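Local atomic coordinates of beta-lactamase/D-alanine Carboxypeptidase (Yersinia pestis, PDB entry 3RJU), a protein that probably hydrolyses beta-lactams or D-alanyl peptides through an active-site serine, as a putative penicillin-binding protein of the beta-lactamase superfamily. Residues 67-78 with 179-187; 111-122 with 156-167. One frame throughout, in Å; residues are numbered along the deposited sequence.

Contact 1 (67-78 with 179-187); sequences MTSEIMVKLADD and YAHLLRDKI
Two helices of the mainly helical part of this serine beta-lactamase-like fold cross here at 73°, their axes 10.2 Å apart at closest approach, and Ile71 of one enters the other as a knob into a hole formed by Tyr179, Leu182, Lys186 and Ile187. The helix that carries Ile71 starts at the SxxK pattern, which probably supplies the nucleophile. The branches of Ile71 divide the work: CG2 meets Leu182 CD1, while CD1 reaches the phenol end of Tyr179, 3.7 Å from its CZ. Ile187 comes in at about a right angle, its CD1 lying 3.8 Å from Ile71 CG1 and also packing on CB of Met67, a selenomethionine. A beta-branched residue suits this place because its two arms let one side chain fill the hole on several sides.

Beside this apolar centre the contact turns polar. Lys74 runs extended beyond CG, which brings its NZ 2.9 Å from Lys186 O, tilted 23° from the carbonyl plane; NZ also bridges to Glu70 OE2 at 2.8 Å, met on the anti side. Lys186 instead bends at chi2 (-56°), its aliphatic part lying against Leu75 before NZ forms a salt bridge of 2.7 Å with the syn lone pair of Asp78 OD2. A lysine suits both places: Lys74 pairs its charge with Glu70 while donating to a backbone carbonyl, and Lys186 has methylenes for Leu75 and an amine for Asp78. At the other end, one water joins Tyr179 OH to Thr68 OG1, 2.8 Å from the latter, and Thr68 OG1 also bonds to Gly225 O.

Around this crossing, helix 233-241 packs against Met67 and Ile187 through Trp239, whose NE1 also binds Glu70 OE1. Helix 162-175 touches Thr68, Tyr179 and Leu182, and helix 255-258 adjoins Glu70 and Val73.

Contact 2 (111-122 with 156-167); sequences LASHTSGLPREQ and KAAYSNLAYDLL. With CIT (citric acid), chain B.
Aromatic stacking joins His114 to Tyr159: their rings form an offset stack, centroids 4.6 Å apart and planes at 27°, with Tyr159 CD1 over one face of the imidazole. Tyr164 completes the aromatic cluster, set obliquely to His114.

Seven hydrogen bonds cross the contact. The positive phi of His114 ends its helix in a Schellman motif, and His114 O then accepts from Ala158 N of strand 156-158 at 2.8 Å; its ND1 accepts from Ser160 N, which lies well out of the ring plane. Tyr164 OH reaches Ala112 O at 2.6 Å, in the carbonyl plane on a lone pair. Ser160 serves twice: with OG anti to its backbone N (chi1 177°), the hydroxyl donates to Pro119 O and accepts from Ala163 N, capping the helix. Arg120 O receives two donors, Asn161 N and Leu162 N, and Asn161 ND2 meets Glu121 OE2 at 2.7 Å from above the carboxylate plane.

Apolar packing fills the helix side. Leu111 sends CD2 to Ala163 CB (3.8 Å) and CD1 to Leu167, while Leu118 CD1 meets Leu166 CD1; the small Ala163 admits Leu111 CD2 and Leu118 CD1.

Ligand contacts occupy the outer end. Arg120 NH2 binds citrate O7 at 2.8 Å, with Tyr159 CD2 against one face of its guanidinium and the two planes 42° apart, and Tyr159 OH weakly bonds citrate O4. Tyr159 OH also meets Lys65 NZ and Lys302 NZ, consistent with the (S/Y)xN tyrosine of such active sites, and Asn161 OD1 accepts from Lys65.

Strand 156-158 pairs in parallel with strand 270-272, helix 137-144 flanks Leu162 and Gln122, and helix 64-77 packs on Ala112 and Tyr164.

How the contacts relate
Contacts 1 and 2 lie with centres about 18 Å apart, and contact 2 is nested along the chain inside the loop closed by contact 1. Helix 64-77 is followed by helix 108-113, and helix 162-175 by helix 179-191, so each contact pairs an element of the first run with one of the second. They meet directly: Ser69 OG lies 2.9 Å from Tyr164 OH, a probable hydrogen bond, and Thr68 CG2 packs on Leu167 CD2. Helix 64-77 is thus held from two directions, by helix 179-191 and by the segments of contact 2, while Ser62, just ahead of its start, bonds the citrate in the probable catalytic site, as Tyr159 does weakly.

Contact 1 (67-78 with 179-187)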
# COMPACT_ATOMS: atom_id res chain seq x y z
N MSE A 67 4.65 2.79 -1.11
CA MSE A 67 6.06 2.79 -1.52
C MSE A 67 6.26 3.49 -2.87
O MSE A 67 7.26 4.16 -3.08
CB MSE A 67 6.61 1.36 -1.52
CG MSE A 67 6.60 0.76 -0.11
SE MSE A 67 7.35 -1.00 0.02
CE MSE A 67 6.79 -1.41 1.86
N THR A 68 5.32 3.31 -3.80
CA THR A 68 5.40 4.04 -5.07
C THR A 68 5.36 5.53 -4.80
O THR A 68 6.18 6.28 -5.33
CB THR A 68 4.24 3.65 -5.99
OG1 THR A 68 4.13 2.22 -5.99
CG2 THR A 68 4.49 4.16 -7.41
N SER A 69 4.43 5.98 -3.96
CA SER A 69 4.40 7.41 -3.61
C SER A 69 5.65 7.85 -2.85
O SER A 69 6.13 8.98 -3.04
CB SER A 69 3.12 7.76 -2.85
OG SER A 69 2.05 7.87 -3.80
N GLU A 70 6.18 6.97 -2.00
CA GLU A 70 7.44 7.27 -1.30
C GLU A 70 8.56 7.56 -2.30
O GLU A 70 9.29 8.55 -2.18
CB GLU A 70 7.87 6.10 -0.40
CG GLU A 70 9.28 6.33 0.19
CD GLU A 70 9.70 5.34 1.25
OE1 GLU A 70 9.04 4.33 1.40
OE2 GLU A 70 10.75 5.57 1.92
N ILE A 71 8.70 6.69 -3.29
CA ILE A 71 9.70 6.87 -4.33
C ILE A 71 9.47 8.16 -5.11
O ILE A 71 10.42 8.90 -5.38
CB ILE A 71 9.78 5.63 -5.25
CG1 ILE A 71 10.34 4.46 -4.44
CG2 ILE A 71 10.65 5.90 -6.50
CD1 ILE A 71 10.24 3.12 -5.14
N MSE A 72 8.22 8.45 -5.47
CA MSE A 72 7.91 9.71 -6.14
C MSE A 72 8.36 10.91 -5.29
O MSE A 72 9.00 11.83 -5.78
CB MSE A 72 6.43 9.82 -6.46
CG MSE A 72 6.06 11.11 -7.19
SE MSE A 72 4.13 11.31 -7.38
CE MSE A 72 3.68 11.38 -5.48
N VAL A 73 8.02 10.89 -4.01
CA VAL A 73 8.38 11.99 -3.12
C VAL A 73 9.91 12.12 -2.99
O VAL A 73 10.46 13.24 -3.03
CB VAL A 73 7.70 11.82 -1.74
CG1 VAL A 73 8.32 12.71 -0.68
CG2 VAL A 73 6.20 12.07 -1.88
N LYS A 74 10.61 11.00 -2.87
CA LYS A 74 12.06 11.06 -2.79
C LYS A 74 12.69 11.57 -4.08
O LYS A 74 13.58 12.44 -4.04
CB LYS A 74 12.64 9.71 -2.37
CG LYS A 74 12.32 9.40 -0.91
CD LYS A 74 12.78 8.04 -0.51
CE LYS A 74 12.88 7.96 1.01
NZ LYS A 74 13.27 6.59 1.40
N LEU A 75 12.19 11.11 -5.23
CA LEU A 75 12.71 11.61 -6.50
C LEU A 75 12.39 13.10 -6.71
O LEU A 75 13.17 13.83 -7.33
CB LEU A 75 12.17 10.78 -7.68
CG LEU A 75 12.72 9.36 -7.79
CD1 LEU A 75 12.05 8.64 -8.97
CD2 LEU A 75 14.23 9.35 -7.96
N ALA A 76 11.26 13.55 -6.18
CA ALA A 76 10.92 14.97 -6.26
C ALA A 76 11.89 15.79 -5.42
O ALA A 76 12.35 16.85 -5.84
CB ALA A 76 9.48 15.22 -5.81
N ASP A 77 12.22 15.30 -4.23
CA ASP A 77 13.21 16.00 -3.41
C ASP A 77 14.57 16.06 -4.10
O ASP A 77 15.31 17.05 -3.95
CB ASP A 77 13.33 15.35 -2.03
CG ASP A 77 14.26 16.12 -1.12
OD1 ASP A 77 13.90 17.26 -0.74
OD2 ASP A 77 15.33 15.59 -0.78
N ASP A 78 14.90 15.01 -4.85
CA ASP A 78 16.14 14.94 -5.62
C ASP A 78 16.13 15.86 -6.84
O ASP A 78 17.18 16.03 -7.50
CB ASP A 78 16.39 13.51 -6.14
CG ASP A 78 16.75 12.52 -5.05
OD1 ASP A 78 17.10 12.94 -3.92
OD2 ASP A 78 16.69 11.31 -5.35
N TYR A 179 12.36 0.00 -12.29
CA TYR A 179 11.66 0.27 -11.05
C TYR A 179 12.17 -0.59 -9.89
O TYR A 179 12.28 -0.11 -8.76
CB TYR A 179 10.15 0.12 -11.21
CG TYR A 179 9.43 0.66 -10.02
CD1 TYR A 179 9.21 2.03 -9.88
CD2 TYR A 179 9.02 -0.18 -9.00
CE1 TYR A 179 8.58 2.54 -8.78
CE2 TYR A 179 8.37 0.30 -7.88
CZ TYR A 179 8.14 1.66 -7.78
OH TYR A 179 7.51 2.15 -6.69
N ALA A 180 12.49 -1.85 -10.17
CA ALA A 180 12.99 -2.73 -9.11
C ALA A 180 14.26 -2.15 -8.48
O ALA A 180 14.50 -2.31 -7.29
CB ALA A 180 13.27 -4.12 -9.65
N HIS A 181 15.09 -1.48 -9.28
CA HIS A 181 16.28 -0.83 -8.75
C HIS A 181 15.96 0.38 -7.89
O HIS A 181 16.65 0.64 -6.90
CB HIS A 181 17.23 -0.41 -9.87
CG HIS A 181 17.85 -1.58 -10.58
ND1 HIS A 181 18.93 -1.45 -11.43
CD2 HIS A 181 17.54 -2.89 -10.56
CE1 HIS A 181 19.25 -2.63 -11.91
NE2 HIS A 181 18.43 -3.53 -11.40
N LEU A 182 14.93 1.15 -8.26
CA LEU A 182 14.46 2.23 -7.41
C LEU A 182 13.96 1.73 -6.06
O LEU A 182 14.29 2.30 -5.02
CB LEU A 182 13.35 3.03 -8.08
CG LEU A 182 13.75 4.04 -9.13
CD1 LEU A 182 12.50 4.64 -9.79
CD2 LEU A 182 14.62 5.12 -8.50
N LEU A 183 13.14 0.67 -6.08
CA LEU A 183 12.60 0.09 -4.85
C LEU A 183 13.75 -0.32 -3.93
O LEU A 183 13.74 -0.05 -2.73
CB LEU A 183 11.70 -1.11 -5.18
CG LEU A 183 11.12 -1.93 -4.04
CD1 LEU A 183 10.29 -1.03 -3.12
CD2 LEU A 183 10.29 -3.07 -4.61
N ARG A 184 14.75 -0.98 -4.52
CA ARG A 184 15.92 -1.41 -3.77
C ARG A 184 16.71 -0.20 -3.26
O ARG A 184 16.99 -0.09 -2.07
CB ARG A 184 16.80 -2.29 -4.67
CG ARG A 184 18.06 -2.83 -4.02
CD ARG A 184 19.03 -3.34 -5.07
NE ARG A 184 19.47 -2.24 -5.94
CZ ARG A 184 20.07 -2.39 -7.11
NH1 ARG A 184 20.30 -3.61 -7.60
NH2 ARG A 184 20.43 -1.33 -7.81
N ASP A 185 17.05 0.72 -4.16
CA ASP A 185 17.95 1.83 -3.80
C ASP A 185 17.34 2.88 -2.88
O ASP A 185 18.03 3.44 -2.00
CB ASP A 185 18.51 2.51 -5.06
CG ASP A 185 19.34 1.58 -5.92
OD1 ASP A 185 19.71 0.49 -5.43
OD2 ASP A 185 19.61 1.93 -7.08
N LYS A 186 16.05 3.16 -3.07
CA LYS A 186 15.38 4.19 -2.28
C LYS A 186 14.73 3.68 -1.01
O LYS A 186 14.54 4.43 -0.06
CB LYS A 186 14.32 4.93 -3.12
CG LYS A 186 14.88 5.84 -4.21
CD LYS A 186 15.83 6.85 -3.61
CE LYS A 186 15.93 8.10 -4.46
NZ LYS A 186 16.87 9.07 -3.84
N ILE A 187 14.37 2.39 -0.98
CA ILE A 187 13.60 1.87 0.15
C ILE A 187 14.23 0.67 0.85
O ILE A 187 14.60 0.74 2.03
CB ILE A 187 12.16 1.51 -0.26
CG1 ILE A 187 11.44 2.75 -0.78
CG2 ILE A 187 11.42 0.93 0.95
CD1 ILE A 187 9.97 2.50 -1.19
O HOH W 1 6.12 0.27 -5.40

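Contact 2 (111-122 with 156-167)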
# COMPACT_ATOMS: atom_id res chain seq x y z
N LEU A 111 -2.10 10.66 -10.52
CA LEU A 111 -1.97 9.21 -10.45
C LEU A 111 -1.88 8.77 -8.99
O LEU A 111 -2.48 7.77 -8.60
CB LEU A 111 -0.71 8.75 -11.20
CG LEU A 111 -0.62 9.16 -12.68
CD1 LEU A 111 0.78 8.80 -13.20
CD2 LEU A 111 -1.70 8.49 -13.51
N ALA A 112 -1.12 9.51 -8.18
CA ALA A 112 -0.88 9.10 -6.79
C ALA A 112 -2.10 9.27 -5.88
O ALA A 112 -2.25 8.56 -4.87
CB ALA A 112 0.32 9.86 -6.20
N SER A 113 -2.96 10.22 -6.22
CA SER A 113 -4.14 10.53 -5.42
C SER A 113 -5.47 9.96 -6.00
O SER A 113 -6.55 10.28 -5.50
CB SER A 113 -4.29 12.05 -5.26
OG SER A 113 -4.43 12.69 -6.53
N HIS A 114 -5.38 9.14 -7.04
CA HIS A 114 -6.56 8.50 -7.64
C HIS A 114 -7.51 9.47 -8.35
O HIS A 114 -8.71 9.19 -8.52
CB HIS A 114 -7.34 7.64 -6.62
CG HIS A 114 -6.48 6.62 -5.94
ND1 HIS A 114 -5.96 5.52 -6.59
CD2 HIS A 114 -6.03 6.57 -4.67
CE1 HIS A 114 -5.23 4.82 -5.74
NE2 HIS A 114 -5.25 5.44 -4.56
N THR A 115 -6.96 10.61 -8.77
CA THR A 115 -7.80 11.64 -9.38
C THR A 115 -7.51 11.86 -10.88
O THR A 115 -7.91 12.88 -11.46
CB THR A 115 -7.68 12.99 -8.64
OG1 THR A 115 -6.31 13.39 -8.59
CG2 THR A 115 -8.25 12.84 -7.21
N SER A 116 -6.86 10.88 -11.51
CA SER A 116 -6.42 11.07 -12.89
C SER A 116 -7.53 10.89 -13.94
O SER A 116 -7.33 11.26 -15.09
CB SER A 116 -5.29 10.07 -13.23
OG SER A 116 -5.82 8.75 -13.34
N GLY A 117 -8.65 10.29 -13.56
CA GLY A 117 -9.68 9.98 -14.53
C GLY A 117 -9.48 8.64 -15.25
O GLY A 117 -10.30 8.24 -16.09
N LEU A 118 -8.38 7.96 -14.95
CA LEU A 118 -8.12 6.66 -15.57
C LEU A 118 -8.95 5.57 -14.91
O LEU A 118 -9.37 5.70 -13.75
CB LEU A 118 -6.63 6.31 -15.48
CG LEU A 118 -5.69 7.17 -16.32
CD1 LEU A 118 -4.24 6.85 -15.94
CD2 LEU A 118 -5.92 6.92 -17.81
N PRO A 119 -9.20 4.48 -15.64
CA PRO A 119 -9.98 3.40 -15.02
C PRO A 119 -9.16 2.65 -13.97
O PRO A 119 -7.95 2.79 -13.88
CB PRO A 119 -10.33 2.48 -16.19
CG PRO A 119 -9.25 2.73 -17.18
CD PRO A 119 -8.82 4.17 -17.03
N ARG A 120 -9.85 1.82 -13.19
CA ARG A 120 -9.22 1.11 -12.10
C ARG A 120 -8.22 0.08 -12.63
O ARG A 120 -7.11 -0.05 -12.10
CB ARG A 120 -10.29 0.45 -11.24
CG ARG A 120 -9.77 -0.47 -10.15
CD ARG A 120 -10.93 -1.01 -9.33
NE ARG A 120 -10.44 -2.02 -8.41
CZ ARG A 120 -10.49 -1.94 -7.09
NH1 ARG A 120 -11.05 -0.90 -6.48
NH2 ARG A 120 -9.97 -2.93 -6.38
N GLU A 121 -8.62 -0.66 -13.67
CA GLU A 121 -7.73 -1.58 -14.37
C GLU A 121 -7.71 -1.27 -15.87
O GLU A 121 -8.68 -0.76 -16.43
CB GLU A 121 -8.17 -3.03 -14.20
CG GLU A 121 -8.22 -3.49 -12.76
CD GLU A 121 -6.87 -3.84 -12.17
OE1 GLU A 121 -5.84 -3.84 -12.88
OE2 GLU A 121 -6.84 -4.12 -10.96
N GLN A 122 -6.62 -1.62 -16.53
CA GLN A 122 -6.67 -1.66 -17.98
C GLN A 122 -7.78 -2.61 -18.40
O GLN A 122 -7.85 -3.74 -17.91
CB GLN A 122 -5.34 -2.14 -18.55
CG GLN A 122 -5.32 -2.07 -20.07
CD GLN A 122 -3.97 -2.43 -20.64
OE1 GLN A 122 -2.95 -2.14 -20.03
NE2 GLN A 122 -3.95 -3.05 -21.82
N LYS A 156 -12.68 13.86 -9.73
CA LYS A 156 -13.24 12.66 -9.11
C LYS A 156 -12.11 11.75 -8.64
O LYS A 156 -11.08 11.60 -9.33
CB LYS A 156 -14.10 11.88 -10.12
CG LYS A 156 -15.38 12.57 -10.55
CD LYS A 156 -16.17 11.72 -11.52
CE LYS A 156 -17.41 12.44 -12.01
NZ LYS A 156 -18.22 11.52 -12.87
N ALA A 157 -12.27 11.15 -7.46
CA ALA A 157 -11.37 10.08 -7.05
C ALA A 157 -11.99 8.77 -7.49
O ALA A 157 -13.16 8.52 -7.25
CB ALA A 157 -11.16 10.07 -5.55
N ALA A 158 -11.18 7.92 -8.12
CA ALA A 158 -11.62 6.58 -8.47
C ALA A 158 -10.40 5.72 -8.33
O ALA A 158 -9.45 5.83 -9.11
CB ALA A 158 -12.16 6.52 -9.88
N TYR A 159 -10.39 4.88 -7.30
CA TYR A 159 -9.22 4.08 -6.96
C TYR A 159 -8.74 3.34 -8.19
O TYR A 159 -9.53 2.70 -8.89
CB TYR A 159 -9.62 3.07 -5.91
CG TYR A 159 -8.49 2.28 -5.33
CD1 TYR A 159 -7.71 2.80 -4.30
CD2 TYR A 159 -8.21 0.99 -5.80
CE1 TYR A 159 -6.68 2.07 -3.73
CE2 TYR A 159 -7.17 0.25 -5.24
CZ TYR A 159 -6.41 0.79 -4.20
OH TYR A 159 -5.40 0.06 -3.63
N SER A 160 -7.43 3.41 -8.44
CA SER A 160 -6.88 2.81 -9.65
C SER A 160 -5.55 2.09 -9.41
O SER A 160 -4.63 2.63 -8.77
CB SER A 160 -6.73 3.86 -10.76
OG SER A 160 -6.13 3.29 -11.90
N ASN A 161 -5.49 0.86 -9.88
CA ASN A 161 -4.25 0.11 -9.99
C ASN A 161 -3.47 0.52 -11.23
O ASN A 161 -2.26 0.81 -11.13
CB ASN A 161 -4.56 -1.38 -10.00
CG ASN A 161 -5.13 -1.84 -8.66
OD1 ASN A 161 -4.73 -1.35 -7.61
ND2 ASN A 161 -6.07 -2.79 -8.70
N LEU A 162 -4.16 0.57 -12.37
CA LEU A 162 -3.54 1.01 -13.62
C LEU A 162 -2.75 2.31 -13.45
O LEU A 162 -1.59 2.40 -13.87
CB LEU A 162 -4.61 1.22 -14.68
CG LEU A 162 -4.15 1.84 -16.00
CD1 LEU A 162 -3.07 0.94 -16.64
CD2 LEU A 162 -5.35 2.03 -16.93
N ALA A 163 -3.37 3.33 -12.87
CA ALA A 163 -2.72 4.62 -12.70
C ALA A 163 -1.43 4.51 -11.88
O ALA A 163 -0.45 5.20 -12.17
CB ALA A 163 -3.70 5.64 -12.08
N TYR A 164 -1.44 3.67 -10.84
CA TYR A 164 -0.27 3.50 -9.99
C TYR A 164 0.87 2.75 -10.69
O TYR A 164 2.05 3.03 -10.42
CB TYR A 164 -0.64 2.83 -8.66
CG TYR A 164 -0.63 3.82 -7.52
CD1 TYR A 164 0.53 4.06 -6.79
CD2 TYR A 164 -1.77 4.57 -7.21
CE1 TYR A 164 0.57 4.98 -5.77
CE2 TYR A 164 -1.75 5.51 -6.18
CZ TYR A 164 -0.57 5.70 -5.46
OH TYR A 164 -0.52 6.62 -4.44
N ASP A 165 0.55 1.82 -11.58
CA ASP A 165 1.61 1.17 -12.35
C ASP A 165 2.17 2.13 -13.42
O ASP A 165 3.38 2.15 -13.66
CB ASP A 165 1.11 -0.16 -12.91
CG ASP A 165 0.85 -1.15 -11.82
OD1 ASP A 165 1.75 -1.26 -10.94
OD2 ASP A 165 -0.23 -1.78 -11.80
N LEU A 166 1.30 2.93 -14.03
CA LEU A 166 1.80 4.00 -14.90
C LEU A 166 2.72 4.96 -14.14
O LEU A 166 3.71 5.43 -14.68
CB LEU A 166 0.65 4.78 -15.57
CG LEU A 166 -0.15 3.98 -16.60
CD1 LEU A 166 -1.43 4.73 -17.00
CD2 LEU A 166 0.68 3.64 -17.85
N LEU A 167 2.39 5.25 -12.88
CA LEU A 167 3.25 6.09 -12.06
C LEU A 167 4.62 5.44 -11.88
O LEU A 167 5.66 6.10 -12.04
CB LEU A 167 2.61 6.35 -10.69
CG LEU A 167 3.42 7.17 -9.70
CD1 LEU A 167 3.83 8.54 -10.28
CD2 LEU A 167 2.63 7.34 -8.39
C1 CIT B . -10.70 -4.76 -2.93
O1 CIT B . -10.41 -5.95 -2.63
O2 CIT B . -11.28 -4.56 -4.01
C2 CIT B . -10.36 -3.61 -2.02
C3 CIT B . -9.05 -2.95 -2.46
O7 CIT B . -9.26 -2.38 -3.78
C4 CIT B . -7.92 -3.98 -2.53
C5 CIT B . -6.60 -3.34 -2.94
O3 CIT B . -5.51 -3.87 -2.64
O4 CIT B . -6.60 -2.27 -3.59
C6 CIT B . -8.73 -1.83 -1.49
O5 CIT B . -8.29 -2.11 -0.36
O6 CIT B . -8.93 -0.64 -1.84
O HOH W 2 -10.75 13.55 -11.85
O HOH W 3 -10.16 9.58 -11.27
O HOH W 4 -8.85 7.05 -11.36